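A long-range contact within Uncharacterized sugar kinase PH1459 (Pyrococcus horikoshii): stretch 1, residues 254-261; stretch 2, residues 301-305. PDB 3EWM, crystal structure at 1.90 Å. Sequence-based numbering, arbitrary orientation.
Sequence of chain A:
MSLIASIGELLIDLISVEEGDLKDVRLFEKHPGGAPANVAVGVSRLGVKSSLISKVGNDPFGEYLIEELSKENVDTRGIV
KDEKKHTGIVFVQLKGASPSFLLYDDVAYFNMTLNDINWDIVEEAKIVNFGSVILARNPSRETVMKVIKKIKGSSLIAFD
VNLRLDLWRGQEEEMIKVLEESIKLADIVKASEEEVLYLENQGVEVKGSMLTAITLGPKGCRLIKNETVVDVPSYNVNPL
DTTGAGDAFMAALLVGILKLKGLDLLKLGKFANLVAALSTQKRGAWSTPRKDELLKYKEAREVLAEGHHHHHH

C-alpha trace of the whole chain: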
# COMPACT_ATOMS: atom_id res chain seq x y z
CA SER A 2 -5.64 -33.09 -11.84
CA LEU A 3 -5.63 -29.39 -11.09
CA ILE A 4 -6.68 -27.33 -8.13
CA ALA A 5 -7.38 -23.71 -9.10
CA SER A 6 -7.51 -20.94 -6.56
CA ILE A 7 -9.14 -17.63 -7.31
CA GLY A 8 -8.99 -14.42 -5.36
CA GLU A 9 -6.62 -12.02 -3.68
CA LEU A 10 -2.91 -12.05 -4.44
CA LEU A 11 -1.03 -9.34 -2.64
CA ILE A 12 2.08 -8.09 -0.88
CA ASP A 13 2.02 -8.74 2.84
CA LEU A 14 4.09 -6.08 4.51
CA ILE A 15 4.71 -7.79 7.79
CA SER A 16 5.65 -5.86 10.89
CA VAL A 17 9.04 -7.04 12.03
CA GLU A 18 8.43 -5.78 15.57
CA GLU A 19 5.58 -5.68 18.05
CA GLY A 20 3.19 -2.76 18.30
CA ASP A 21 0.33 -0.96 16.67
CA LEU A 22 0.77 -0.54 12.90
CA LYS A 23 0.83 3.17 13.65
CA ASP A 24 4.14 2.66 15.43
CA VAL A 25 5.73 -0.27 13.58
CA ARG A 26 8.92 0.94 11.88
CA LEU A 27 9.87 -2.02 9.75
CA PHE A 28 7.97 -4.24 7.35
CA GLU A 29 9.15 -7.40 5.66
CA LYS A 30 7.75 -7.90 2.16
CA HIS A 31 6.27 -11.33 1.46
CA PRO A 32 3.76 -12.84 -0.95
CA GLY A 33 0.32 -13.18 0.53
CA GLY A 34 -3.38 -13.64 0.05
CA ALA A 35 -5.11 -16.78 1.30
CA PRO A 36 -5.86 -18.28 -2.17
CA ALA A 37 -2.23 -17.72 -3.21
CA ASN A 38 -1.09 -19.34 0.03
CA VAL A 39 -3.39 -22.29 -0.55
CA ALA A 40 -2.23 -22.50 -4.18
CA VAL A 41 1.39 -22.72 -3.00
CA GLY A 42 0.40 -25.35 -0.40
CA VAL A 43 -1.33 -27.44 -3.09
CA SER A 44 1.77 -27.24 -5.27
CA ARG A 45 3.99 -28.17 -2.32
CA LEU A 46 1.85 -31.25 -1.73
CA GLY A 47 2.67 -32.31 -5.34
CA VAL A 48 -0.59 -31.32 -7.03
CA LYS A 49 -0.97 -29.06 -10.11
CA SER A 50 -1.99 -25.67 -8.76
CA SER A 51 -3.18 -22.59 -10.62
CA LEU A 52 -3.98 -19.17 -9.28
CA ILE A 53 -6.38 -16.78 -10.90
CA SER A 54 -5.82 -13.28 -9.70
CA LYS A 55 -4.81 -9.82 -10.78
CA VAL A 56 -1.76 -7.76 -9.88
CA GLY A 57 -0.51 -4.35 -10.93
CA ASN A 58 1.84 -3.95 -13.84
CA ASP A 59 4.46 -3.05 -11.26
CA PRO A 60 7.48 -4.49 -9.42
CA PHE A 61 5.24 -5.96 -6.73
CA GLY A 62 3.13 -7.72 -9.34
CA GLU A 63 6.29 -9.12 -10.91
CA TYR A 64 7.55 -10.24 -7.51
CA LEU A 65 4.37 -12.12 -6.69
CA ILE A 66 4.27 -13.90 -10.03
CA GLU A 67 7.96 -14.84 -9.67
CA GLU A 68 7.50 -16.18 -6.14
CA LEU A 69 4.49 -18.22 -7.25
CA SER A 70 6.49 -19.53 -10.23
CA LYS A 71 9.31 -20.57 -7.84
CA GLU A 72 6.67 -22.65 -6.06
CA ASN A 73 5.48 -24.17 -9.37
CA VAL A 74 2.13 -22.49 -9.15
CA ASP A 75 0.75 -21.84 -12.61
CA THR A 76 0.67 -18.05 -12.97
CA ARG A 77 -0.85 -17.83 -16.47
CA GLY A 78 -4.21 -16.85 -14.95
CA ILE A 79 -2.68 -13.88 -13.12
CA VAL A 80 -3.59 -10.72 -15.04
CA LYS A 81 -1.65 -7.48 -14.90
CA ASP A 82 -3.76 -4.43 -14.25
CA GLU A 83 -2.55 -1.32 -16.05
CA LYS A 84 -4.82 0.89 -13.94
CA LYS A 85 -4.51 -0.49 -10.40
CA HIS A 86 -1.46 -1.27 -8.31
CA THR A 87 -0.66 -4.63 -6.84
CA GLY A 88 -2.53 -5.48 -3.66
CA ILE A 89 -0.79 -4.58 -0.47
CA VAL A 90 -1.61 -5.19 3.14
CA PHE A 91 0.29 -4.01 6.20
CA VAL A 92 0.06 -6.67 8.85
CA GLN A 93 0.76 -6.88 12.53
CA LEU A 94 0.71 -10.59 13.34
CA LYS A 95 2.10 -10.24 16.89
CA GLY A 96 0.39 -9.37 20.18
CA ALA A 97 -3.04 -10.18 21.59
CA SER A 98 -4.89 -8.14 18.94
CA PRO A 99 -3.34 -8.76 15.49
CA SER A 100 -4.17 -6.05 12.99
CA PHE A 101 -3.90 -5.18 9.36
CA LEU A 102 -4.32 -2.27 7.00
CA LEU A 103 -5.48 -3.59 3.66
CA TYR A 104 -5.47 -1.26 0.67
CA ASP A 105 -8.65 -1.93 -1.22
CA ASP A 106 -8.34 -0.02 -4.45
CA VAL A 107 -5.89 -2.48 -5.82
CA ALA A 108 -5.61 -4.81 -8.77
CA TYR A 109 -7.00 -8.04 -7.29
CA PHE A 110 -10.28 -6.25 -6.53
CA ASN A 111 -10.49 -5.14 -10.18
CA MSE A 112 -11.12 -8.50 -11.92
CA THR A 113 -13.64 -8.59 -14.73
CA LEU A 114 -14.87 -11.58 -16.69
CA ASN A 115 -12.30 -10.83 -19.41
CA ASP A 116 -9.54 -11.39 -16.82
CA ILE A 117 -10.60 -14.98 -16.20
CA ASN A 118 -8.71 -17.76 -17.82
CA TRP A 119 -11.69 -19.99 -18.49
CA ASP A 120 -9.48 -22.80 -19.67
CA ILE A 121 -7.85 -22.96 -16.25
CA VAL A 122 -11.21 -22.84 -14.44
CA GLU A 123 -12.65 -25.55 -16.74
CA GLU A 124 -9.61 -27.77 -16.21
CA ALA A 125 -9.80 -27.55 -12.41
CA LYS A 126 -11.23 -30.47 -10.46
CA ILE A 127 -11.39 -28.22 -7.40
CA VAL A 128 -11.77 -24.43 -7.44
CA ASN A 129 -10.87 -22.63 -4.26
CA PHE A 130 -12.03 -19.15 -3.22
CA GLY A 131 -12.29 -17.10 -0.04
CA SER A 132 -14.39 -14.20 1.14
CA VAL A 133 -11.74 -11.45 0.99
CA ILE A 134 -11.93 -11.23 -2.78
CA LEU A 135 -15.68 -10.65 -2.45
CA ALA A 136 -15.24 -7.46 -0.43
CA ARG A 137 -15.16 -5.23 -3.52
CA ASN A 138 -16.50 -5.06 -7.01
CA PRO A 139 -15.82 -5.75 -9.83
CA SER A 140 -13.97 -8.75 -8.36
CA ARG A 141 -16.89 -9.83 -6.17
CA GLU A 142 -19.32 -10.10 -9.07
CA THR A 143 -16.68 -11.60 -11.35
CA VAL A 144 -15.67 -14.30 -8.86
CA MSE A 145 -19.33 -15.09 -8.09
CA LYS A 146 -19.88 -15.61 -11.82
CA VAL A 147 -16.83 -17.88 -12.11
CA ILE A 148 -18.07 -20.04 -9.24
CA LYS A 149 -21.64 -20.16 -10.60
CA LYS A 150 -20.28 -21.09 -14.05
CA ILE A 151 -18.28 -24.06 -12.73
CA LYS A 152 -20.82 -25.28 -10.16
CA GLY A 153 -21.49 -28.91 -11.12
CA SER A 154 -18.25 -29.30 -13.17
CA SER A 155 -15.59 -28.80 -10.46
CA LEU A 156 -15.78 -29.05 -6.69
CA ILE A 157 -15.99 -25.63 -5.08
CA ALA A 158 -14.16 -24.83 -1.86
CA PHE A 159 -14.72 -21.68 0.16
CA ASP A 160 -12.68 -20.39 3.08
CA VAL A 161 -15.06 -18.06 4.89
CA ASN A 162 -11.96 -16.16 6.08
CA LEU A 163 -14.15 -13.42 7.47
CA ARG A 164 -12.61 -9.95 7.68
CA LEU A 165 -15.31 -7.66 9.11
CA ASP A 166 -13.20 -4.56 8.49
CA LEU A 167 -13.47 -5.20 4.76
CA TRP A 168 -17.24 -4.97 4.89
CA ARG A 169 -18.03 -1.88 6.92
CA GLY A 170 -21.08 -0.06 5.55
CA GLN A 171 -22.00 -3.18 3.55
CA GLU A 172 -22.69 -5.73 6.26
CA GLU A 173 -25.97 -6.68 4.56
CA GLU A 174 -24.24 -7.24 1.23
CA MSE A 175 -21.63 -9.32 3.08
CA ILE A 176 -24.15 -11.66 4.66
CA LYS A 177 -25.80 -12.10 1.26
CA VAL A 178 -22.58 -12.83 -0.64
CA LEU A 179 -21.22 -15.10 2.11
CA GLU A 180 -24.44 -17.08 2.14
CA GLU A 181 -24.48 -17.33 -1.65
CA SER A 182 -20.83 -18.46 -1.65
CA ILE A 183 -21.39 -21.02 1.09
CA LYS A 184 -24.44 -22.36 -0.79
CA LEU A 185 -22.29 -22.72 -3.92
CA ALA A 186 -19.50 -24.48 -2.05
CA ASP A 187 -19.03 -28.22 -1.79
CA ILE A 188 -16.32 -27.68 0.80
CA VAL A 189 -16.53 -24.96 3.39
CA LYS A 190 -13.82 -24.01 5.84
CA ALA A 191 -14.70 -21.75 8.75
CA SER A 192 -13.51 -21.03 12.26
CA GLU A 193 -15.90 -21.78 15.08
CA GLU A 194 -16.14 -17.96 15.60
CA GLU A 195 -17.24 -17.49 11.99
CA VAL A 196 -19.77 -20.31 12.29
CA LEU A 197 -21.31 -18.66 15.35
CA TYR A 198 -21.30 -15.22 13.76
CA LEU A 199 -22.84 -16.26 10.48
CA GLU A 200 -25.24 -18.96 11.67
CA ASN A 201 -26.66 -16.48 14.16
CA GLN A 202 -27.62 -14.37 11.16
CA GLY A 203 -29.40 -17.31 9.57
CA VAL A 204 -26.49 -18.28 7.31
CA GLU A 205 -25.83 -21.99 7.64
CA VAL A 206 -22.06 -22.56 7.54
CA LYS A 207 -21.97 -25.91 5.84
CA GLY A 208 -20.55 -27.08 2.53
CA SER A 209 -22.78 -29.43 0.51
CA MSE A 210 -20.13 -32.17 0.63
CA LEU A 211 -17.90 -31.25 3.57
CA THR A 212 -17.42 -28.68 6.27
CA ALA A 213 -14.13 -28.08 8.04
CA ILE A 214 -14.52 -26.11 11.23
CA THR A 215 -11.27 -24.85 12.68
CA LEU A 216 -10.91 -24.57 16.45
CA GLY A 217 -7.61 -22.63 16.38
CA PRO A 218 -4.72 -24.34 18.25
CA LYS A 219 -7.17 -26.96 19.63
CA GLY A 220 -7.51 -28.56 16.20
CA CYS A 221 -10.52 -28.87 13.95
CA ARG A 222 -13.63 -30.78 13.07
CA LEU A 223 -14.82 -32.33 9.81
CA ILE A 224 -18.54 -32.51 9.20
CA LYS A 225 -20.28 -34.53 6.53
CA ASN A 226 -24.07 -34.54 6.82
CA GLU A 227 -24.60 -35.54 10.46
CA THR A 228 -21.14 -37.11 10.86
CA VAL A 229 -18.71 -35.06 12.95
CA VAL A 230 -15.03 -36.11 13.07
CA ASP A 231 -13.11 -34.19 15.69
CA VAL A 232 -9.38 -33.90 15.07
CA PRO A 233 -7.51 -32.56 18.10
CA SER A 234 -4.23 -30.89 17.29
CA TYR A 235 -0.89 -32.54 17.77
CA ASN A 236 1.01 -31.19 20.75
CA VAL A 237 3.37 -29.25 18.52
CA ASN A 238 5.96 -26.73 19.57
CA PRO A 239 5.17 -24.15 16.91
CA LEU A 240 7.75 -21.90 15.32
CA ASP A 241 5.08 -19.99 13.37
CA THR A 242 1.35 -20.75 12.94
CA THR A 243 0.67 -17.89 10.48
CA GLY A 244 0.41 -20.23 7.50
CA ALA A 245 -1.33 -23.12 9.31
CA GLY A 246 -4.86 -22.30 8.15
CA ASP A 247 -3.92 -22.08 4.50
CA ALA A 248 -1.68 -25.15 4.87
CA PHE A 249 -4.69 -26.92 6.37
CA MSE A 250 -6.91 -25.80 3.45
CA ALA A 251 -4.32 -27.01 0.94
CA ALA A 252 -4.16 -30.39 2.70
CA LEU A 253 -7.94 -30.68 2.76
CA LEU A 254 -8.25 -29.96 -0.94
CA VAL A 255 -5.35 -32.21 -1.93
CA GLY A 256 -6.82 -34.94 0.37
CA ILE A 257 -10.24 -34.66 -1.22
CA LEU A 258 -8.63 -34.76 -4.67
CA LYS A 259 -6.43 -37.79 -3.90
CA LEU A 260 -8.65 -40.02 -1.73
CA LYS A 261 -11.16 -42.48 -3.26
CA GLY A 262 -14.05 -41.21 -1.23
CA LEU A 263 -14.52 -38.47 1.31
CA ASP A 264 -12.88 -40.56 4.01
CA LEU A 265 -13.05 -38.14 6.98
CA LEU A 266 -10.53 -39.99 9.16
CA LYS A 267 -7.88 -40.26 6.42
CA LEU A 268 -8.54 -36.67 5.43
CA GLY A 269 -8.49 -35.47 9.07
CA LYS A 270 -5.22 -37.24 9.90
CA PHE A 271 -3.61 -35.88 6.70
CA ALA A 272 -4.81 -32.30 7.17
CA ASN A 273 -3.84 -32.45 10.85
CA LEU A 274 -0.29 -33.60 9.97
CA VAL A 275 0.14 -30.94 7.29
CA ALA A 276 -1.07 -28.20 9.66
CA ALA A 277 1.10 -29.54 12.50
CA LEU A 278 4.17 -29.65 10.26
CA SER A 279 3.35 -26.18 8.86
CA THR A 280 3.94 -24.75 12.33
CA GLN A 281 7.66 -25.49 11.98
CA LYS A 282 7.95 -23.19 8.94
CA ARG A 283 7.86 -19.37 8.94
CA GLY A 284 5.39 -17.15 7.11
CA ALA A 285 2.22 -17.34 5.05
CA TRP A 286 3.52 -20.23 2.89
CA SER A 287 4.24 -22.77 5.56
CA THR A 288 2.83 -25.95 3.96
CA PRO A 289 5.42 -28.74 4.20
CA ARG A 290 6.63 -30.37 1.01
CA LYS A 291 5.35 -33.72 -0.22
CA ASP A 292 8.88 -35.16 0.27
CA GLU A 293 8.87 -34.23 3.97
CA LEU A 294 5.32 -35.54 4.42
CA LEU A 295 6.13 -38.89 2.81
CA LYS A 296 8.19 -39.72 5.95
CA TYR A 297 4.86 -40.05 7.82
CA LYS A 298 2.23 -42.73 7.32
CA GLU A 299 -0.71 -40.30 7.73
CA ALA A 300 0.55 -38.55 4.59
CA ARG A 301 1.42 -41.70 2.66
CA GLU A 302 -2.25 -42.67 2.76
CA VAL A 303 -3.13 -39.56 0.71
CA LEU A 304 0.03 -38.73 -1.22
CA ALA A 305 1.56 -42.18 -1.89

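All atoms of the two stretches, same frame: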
# COMPACT_ATOMS: atom_id res chain seq x y z
N LEU A 254 -7.95 -29.94 0.48
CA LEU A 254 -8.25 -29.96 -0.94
C LEU A 254 -7.46 -31.04 -1.66
O LEU A 254 -8.03 -31.80 -2.44
CB LEU A 254 -7.97 -28.59 -1.55
CG LEU A 254 -8.85 -27.47 -0.97
CD1 LEU A 254 -8.76 -26.22 -1.84
CD2 LEU A 254 -10.32 -27.94 -0.85
N VAL A 255 -6.17 -31.13 -1.38
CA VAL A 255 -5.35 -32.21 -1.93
C VAL A 255 -5.88 -33.59 -1.47
O VAL A 255 -6.01 -34.49 -2.29
CB VAL A 255 -3.85 -32.01 -1.64
CG1 VAL A 255 -3.07 -33.25 -2.00
CG2 VAL A 255 -3.32 -30.81 -2.46
N GLY A 256 -6.20 -33.72 -0.18
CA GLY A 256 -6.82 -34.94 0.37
C GLY A 256 -8.08 -35.36 -0.36
O GLY A 256 -8.22 -36.52 -0.79
N ILE A 257 -9.00 -34.42 -0.50
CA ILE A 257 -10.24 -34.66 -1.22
C ILE A 257 -9.96 -35.09 -2.67
O ILE A 257 -10.58 -36.03 -3.19
CB ILE A 257 -11.14 -33.41 -1.16
CG1 ILE A 257 -11.69 -33.23 0.25
CG2 ILE A 257 -12.28 -33.49 -2.20
CD1 ILE A 257 -12.17 -31.82 0.57
N LEU A 258 -9.01 -34.41 -3.31
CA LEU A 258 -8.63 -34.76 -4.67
C LEU A 258 -8.05 -36.19 -4.76
O LEU A 258 -8.38 -36.93 -5.67
CB LEU A 258 -7.62 -33.75 -5.21
CG LEU A 258 -7.15 -33.97 -6.65
CD1 LEU A 258 -8.22 -33.49 -7.65
CD2 LEU A 258 -5.84 -33.25 -6.87
N LYS A 259 -7.19 -36.55 -3.81
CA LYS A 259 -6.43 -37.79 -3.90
C LYS A 259 -7.16 -39.04 -3.37
O LYS A 259 -6.95 -40.14 -3.89
CB LYS A 259 -5.09 -37.65 -3.19
CG LYS A 259 -4.15 -36.67 -3.83
CD LYS A 259 -3.59 -37.19 -5.14
CE LYS A 259 -2.30 -36.48 -5.44
NZ LYS A 259 -1.57 -36.22 -4.15
N LEU A 260 -7.99 -38.87 -2.35
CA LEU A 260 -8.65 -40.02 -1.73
C LEU A 260 -9.78 -40.54 -2.62
O LEU A 260 -10.35 -39.78 -3.40
CB LEU A 260 -9.16 -39.69 -0.32
CG LEU A 260 -8.07 -39.38 0.71
CD1 LEU A 260 -8.65 -38.76 1.98
CD2 LEU A 260 -7.21 -40.63 1.02
N LYS A 261 -10.07 -41.84 -2.51
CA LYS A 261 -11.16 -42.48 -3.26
C LYS A 261 -12.47 -41.79 -2.94
O LYS A 261 -13.13 -41.25 -3.83
CB LYS A 261 -11.31 -43.96 -2.87
CG LYS A 261 -10.18 -44.89 -3.32
CD LYS A 261 -10.57 -46.35 -3.01
CE LYS A 261 -9.41 -47.14 -2.38
NZ LYS A 261 -8.13 -47.06 -3.16
N ARG A 301 1.29 -40.66 3.68
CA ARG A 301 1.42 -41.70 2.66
C ARG A 301 0.07 -42.26 2.20
O ARG A 301 -0.10 -42.62 1.05
CB ARG A 301 2.36 -42.82 3.12
CG ARG A 301 3.82 -42.44 3.04
CD ARG A 301 4.73 -43.66 3.12
NE ARG A 301 4.58 -44.38 4.38
CZ ARG A 301 5.26 -44.11 5.50
NH1 ARG A 301 6.14 -43.11 5.54
NH2 ARG A 301 5.05 -44.83 6.59
N GLU A 302 -0.89 -42.29 3.11
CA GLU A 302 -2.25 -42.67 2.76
C GLU A 302 -2.79 -41.82 1.59
O GLU A 302 -3.34 -42.36 0.62
CB GLU A 302 -3.14 -42.54 3.98
CG GLU A 302 -4.58 -42.91 3.73
CD GLU A 302 -4.81 -44.40 3.79
OE1 GLU A 302 -4.42 -45.03 4.80
OE2 GLU A 302 -5.40 -44.93 2.82
N VAL A 303 -2.60 -40.51 1.68
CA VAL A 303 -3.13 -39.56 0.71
C VAL A 303 -2.18 -39.35 -0.47
O VAL A 303 -2.61 -39.36 -1.62
CB VAL A 303 -3.46 -38.18 1.37
CG1 VAL A 303 -3.80 -37.13 0.31
CG2 VAL A 303 -4.58 -38.32 2.37
N LEU A 304 -0.89 -39.16 -0.18
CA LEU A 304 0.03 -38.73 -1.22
C LEU A 304 0.67 -39.89 -1.96
O LEU A 304 0.98 -39.76 -3.14
CB LEU A 304 1.09 -37.76 -0.68
CG LEU A 304 0.64 -36.46 -0.00
CD1 LEU A 304 1.85 -35.66 0.48
CD2 LEU A 304 -0.24 -35.61 -0.91
N ALA A 305 0.87 -41.02 -1.28
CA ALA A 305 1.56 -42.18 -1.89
C ALA A 305 0.63 -43.37 -2.10
O ALA A 305 -0.56 -43.20 -2.37
CB ALA A 305 2.76 -42.58 -1.06

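Stretch 1 is the last part of a helix, which Leu260 leaves, and stretch 2 is helical through residues 301-304; they are joined by van der Waals contact alone: no hydrogen bond crosses between them, and only 265 Å² is buried, both sides summed. Backbone polarity is instead met locally, as in Lys259 N to Val255 O (2.8 Å), Leu260 N to Gly256 O (2.8 Å) and Ala305 N to Arg301 O (3.0 Å). The backbones come nearest where the CA atoms of Gly256 and Val303 lie 5.9 Å apart.

Along stretch 2, Arg301 makes no contact. Glu302 contributes at the margin, its CG 4.4 Å from Leu260 CD2; the carboxylate finds no charged partner across the interface.

Val303 is the centre, with 85 Å² covered. Its CG1 sits 3.7 Å from Gly256 CA, so the methyl rests directly on the glycine backbone, and 3.8 Å from Lys259 CB. Its CG2 meets Leu260 CD2 at 3.8 Å, an apolar pairing made although the Leu260 CA-to-CB bond points sideways. Val303 O lies 3.4 Å from Lys259 CB, a carbon, so this is packing.

Leu304 directs CA-to-CB away, yet with chi1 m and chi2 t its CD2 returns to 3.8 Å from Val255 CG1. Leu304 CD2 also lies 3.6 Å from Lys259 NZ, a contact without polar pairing. Ala305 points away and touches nothing in stretch 1.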